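Local coordinates for protein putative secreted endoglycosylceramidase (PDB 6JYZ) that probably hydrolyses the O-glycosidic bond between sugar and ceramide in galactose-linked glycosphingolipids, as a glycoside hydrolase of family 5, at residues A[164-169]-A[176-181]. Sequence-based numbering, arbitrary orientation.
Sequences WTTCNI and SPAVAR
The N-terminal end of helix 177-187 is capped by S176, the residue just before it, and by the loop 164-169: T165 O accepts from A178 N (2.9 Å), a first-turn amide with no helical carbonyl four residues earlier to bond to. The bond is bent, with an N-H···O angle of 142°. S176, the N-cap residue, turns OG to V179 N (3.2 Å); its hydroxyl also donates to a water that in turn donates to T166 O, so loop and cap share one solvent molecule. P177 suits the first helical position, where the backbone N need not donate and a proline, lacking N-H, loses nothing; its ring lies alongside the T165 methyl, CG2 to CG 3.7 Å. In T165, OG1 is anti to the backbone N (chi1 180°) and accepts from C167 N at 3.1 Å, making an ST turn within this loop of the family 5 glycosidase domain. Replacing T165 with an alanine would probably leave C167 N without this acceptor and the P177 ring without its methyl neighbour, letting the turn loosen. The C167–C141 disulfide joins two parts of the long excursion after strand 119-124. Small A178 lets the backbone come close, its CB 3.4 Å from W164 O. Beyond it, the aliphatic part of R181 lies over one face of the W164 indole, CD 3.9 Å from the six-membered ring centroid in a CH-pi contact, while its guanidinium reaches past to a salt bridge with E190.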
ATOM      1  N   TRP A 164     -18.703  -9.194 -22.225  1.00 11.38           N
ATOM      2  CA  TRP A 164     -19.689  -8.537 -21.370  1.00 11.42           C
ATOM      3  C   TRP A 164     -19.474  -7.029 -21.339  1.00 11.53           C
ATOM      4  O   TRP A 164     -18.334  -6.541 -21.508  1.00 11.62           O
ATOM      5  CB  TRP A 164     -19.565  -9.133 -19.961  1.00 11.83           C
ATOM      6  CG  TRP A 164     -20.023 -10.550 -19.806  1.00 11.61           C
ATOM      7  CD1 TRP A 164     -20.177 -11.471 -20.791  1.00 12.33           C
ATOM      8  CD2 TRP A 164     -20.327 -11.215 -18.601  1.00 11.24           C
ATOM      9  NE1 TRP A 164     -20.606 -12.659 -20.245  1.00 13.69           N
ATOM     10  CE2 TRP A 164     -20.696 -12.545 -18.892  1.00 12.03           C
ATOM     11  CE3 TRP A 164     -20.339 -10.827 -17.255  1.00 12.29           C
ATOM     12  CZ2 TRP A 164     -21.098 -13.465 -17.913  1.00 13.84           C
ATOM     13  CZ3 TRP A 164     -20.751 -11.702 -16.272  1.00 13.69           C
ATOM     14  CH2 TRP A 164     -21.130 -13.016 -16.606  1.00 14.66           C
ATOM     15  N   THR A 165     -20.526  -6.272 -21.082  1.00 10.88           N
ATOM     16  CA  THR A 165     -20.408  -4.830 -21.169  1.00 11.15           C
ATOM     17  C   THR A 165     -19.393  -4.273 -20.167  1.00 10.78           C
ATOM     18  O   THR A 165     -19.311  -4.719 -19.018  1.00 10.17           O
ATOM     19  CB  THR A 165     -21.784  -4.172 -20.967  1.00 10.62           C
ATOM     20  OG1 THR A 165     -21.591  -2.754 -21.054  1.00 12.19           O
ATOM     21  CG2 THR A 165     -22.435  -4.459 -19.662  1.00 11.43           C
ATOM     22  N   THR A 166     -18.644  -3.312 -20.674  1.00 11.17           N
ATOM     23  CA  THR A 166     -17.673  -2.547 -19.883  1.00 10.28           C
ATOM     24  C   THR A 166     -18.313  -1.409 -19.118  1.00 11.41           C
ATOM     25  O   THR A 166     -17.631  -0.701 -18.348  1.00 12.07           O
ATOM     26  CB  THR A 166     -16.579  -1.978 -20.792  1.00 11.05           C
ATOM     27  OG1 THR A 166     -17.214  -1.103 -21.737  1.00 12.94           O
ATOM     28  CG2 THR A 166     -15.851  -3.086 -21.500  1.00 12.53           C
ATOM     29  N   CYS A 167     -19.600  -1.175 -19.284  1.00 11.16           N
ATOM     30  CA  CYS A 167     -20.295  -0.140 -18.520  1.00 11.76           C
ATOM     31  C   CYS A 167     -20.606  -0.600 -17.127  1.00 12.01           C
ATOM     32  O   CYS A 167     -20.536  -1.791 -16.824  1.00 13.63           O
ATOM     33  CB  CYS A 167     -21.535   0.280 -19.286  1.00 12.46           C
ATOM     34  SG  CYS A 167     -21.117   0.830 -20.975  1.00 14.99           S
ATOM     35  N   ASN A 168     -20.844   0.331 -16.230  1.00 11.17           N
ATOM     36  CA  ASN A 168     -20.971  -0.016 -14.817  1.00 10.87           C
ATOM     37  C   ASN A 168     -22.188   0.609 -14.133  1.00 11.61           C
ATOM     38  O   ASN A 168     -22.841   1.500 -14.692  1.00 13.00           O
ATOM     39  CB  ASN A 168     -19.661   0.349 -14.081  1.00 11.69           C
ATOM     40  CG  ASN A 168     -19.303   1.799 -14.207  1.00 13.28           C
ATOM     41  OD1 ASN A 168     -20.147   2.652 -13.946  1.00 13.70           O
ATOM     42  ND2 ASN A 168     -18.064   2.113 -14.566  1.00 13.54           N
ATOM     43  N   ILE A 169     -22.461   0.090 -12.935  1.00 12.21           N
ATOM     44  CA  ILE A 169     -23.563   0.652 -12.139  1.00 14.33           C
ATOM     45  C   ILE A 169     -23.043   1.860 -11.358  1.00 13.86           C
ATOM     46  O   ILE A 169     -22.086   1.770 -10.559  1.00 14.75           O
ATOM     47  CB  ILE A 169     -24.128  -0.411 -11.213  1.00 14.49           C
ATOM     48  CG1 ILE A 169     -24.758  -1.514 -12.046  1.00 15.39           C
ATOM     49  CG2 ILE A 169     -25.200   0.174 -10.262  1.00 16.67           C
ATOM     50  CD1 ILE A 169     -25.310  -2.710 -11.200  1.00 19.04           C
ATOM     51  N   SER A 176     -18.774  -3.322 -13.079  1.00 11.33           N
ATOM     52  CA  SER A 176     -18.924  -3.545 -14.492  1.00 11.39           C
ATOM     53  C   SER A 176     -18.937  -5.031 -14.717  1.00 11.42           C
ATOM     54  O   SER A 176     -18.089  -5.793 -14.194  1.00 10.65           O
ATOM     55  CB  SER A 176     -17.742  -2.830 -15.088  1.00 18.47           C
ATOM     56  OG  SER A 176     -17.126  -3.548 -16.080  1.00 20.16           O
ATOM     57  N   PRO A 177     -19.883  -5.577 -15.511  1.00  9.83           N
ATOM     58  CA  PRO A 177     -19.862  -7.005 -15.875  1.00 10.36           C
ATOM     59  C   PRO A 177     -18.510  -7.417 -16.464  1.00 10.00           C
ATOM     60  O   PRO A 177     -18.053  -8.485 -16.116  1.00 10.04           O
ATOM     61  CB  PRO A 177     -21.057  -7.112 -16.869  1.00 10.78           C
ATOM     62  CG  PRO A 177     -22.035  -6.022 -16.312  1.00 11.29           C
ATOM     63  CD  PRO A 177     -21.086  -4.848 -16.007  1.00 10.76           C
ATOM     64  N   ALA A 178     -17.895  -6.592 -17.323  1.00  9.95           N
ATOM     65  CA  ALA A 178     -16.637  -7.018 -17.928  1.00 10.22           C
ATOM     66  C   ALA A 178     -15.539  -7.212 -16.887  1.00  9.81           C
ATOM     67  O   ALA A 178     -14.763  -8.168 -16.984  1.00 10.18           O
ATOM     68  CB  ALA A 178     -16.188  -5.974 -18.935  1.00 10.41           C
ATOM     69  N   VAL A 179     -15.475  -6.293 -15.909  1.00  9.49           N
ATOM     70  CA  VAL A 179     -14.410  -6.397 -14.900  1.00  9.39           C
ATOM     71  C   VAL A 179     -14.657  -7.617 -14.064  1.00  9.17           C
ATOM     72  O   VAL A 179     -13.717  -8.383 -13.783  1.00  9.43           O
ATOM     73  CB  VAL A 179     -14.417  -5.130 -14.027  1.00 10.13           C
ATOM     74  CG1 VAL A 179     -13.498  -5.249 -12.796  1.00 11.18           C
ATOM     75  CG2 VAL A 179     -14.000  -3.918 -14.873  1.00 12.15           C
ATOM     76  N   ALA A 180     -15.904  -7.851 -13.643  1.00  9.41           N
ATOM     77  CA  ALA A 180     -16.204  -9.018 -12.843  1.00  9.47           C
ATOM     78  C   ALA A 180     -15.891 -10.317 -13.590  1.00  9.18           C
ATOM     79  O   ALA A 180     -15.345 -11.280 -13.017  1.00  9.53           O
ATOM     80  CB  ALA A 180     -17.666  -8.980 -12.382  1.00 11.38           C
ATOM     81  N   ARG A 181     -16.231 -10.370 -14.873  1.00  9.62           N
ATOM     82  CA  ARG A 181     -16.006 -11.563 -15.658  1.00 10.00           C
ATOM     83  C   ARG A 181     -14.495 -11.792 -15.828  1.00  9.20           C
ATOM     84  O   ARG A 181     -14.054 -12.919 -15.769  1.00  9.84           O
ATOM     85  CB  ARG A 181     -16.690 -11.387 -17.038  1.00 10.87           C
ATOM     86  CG  ARG A 181     -16.535 -12.602 -17.952  1.00 11.91           C
ATOM     87  CD  ARG A 181     -17.255 -13.813 -17.442  1.00 13.76           C
ATOM     88  NE  ARG A 181     -16.952 -15.083 -18.137  1.00 14.64           N
ATOM     89  CZ  ARG A 181     -16.042 -15.889 -17.747  1.00 15.70           C
ATOM     90  NH1 ARG A 181     -15.155 -15.551 -16.803  1.00 16.36           N
ATOM     91  NH2 ARG A 181     -15.959 -17.102 -18.266  1.00 18.41           N
TER
HETATM   92  O   HOH W   1     -15.400  -1.503 -17.162  1.00 13.76           O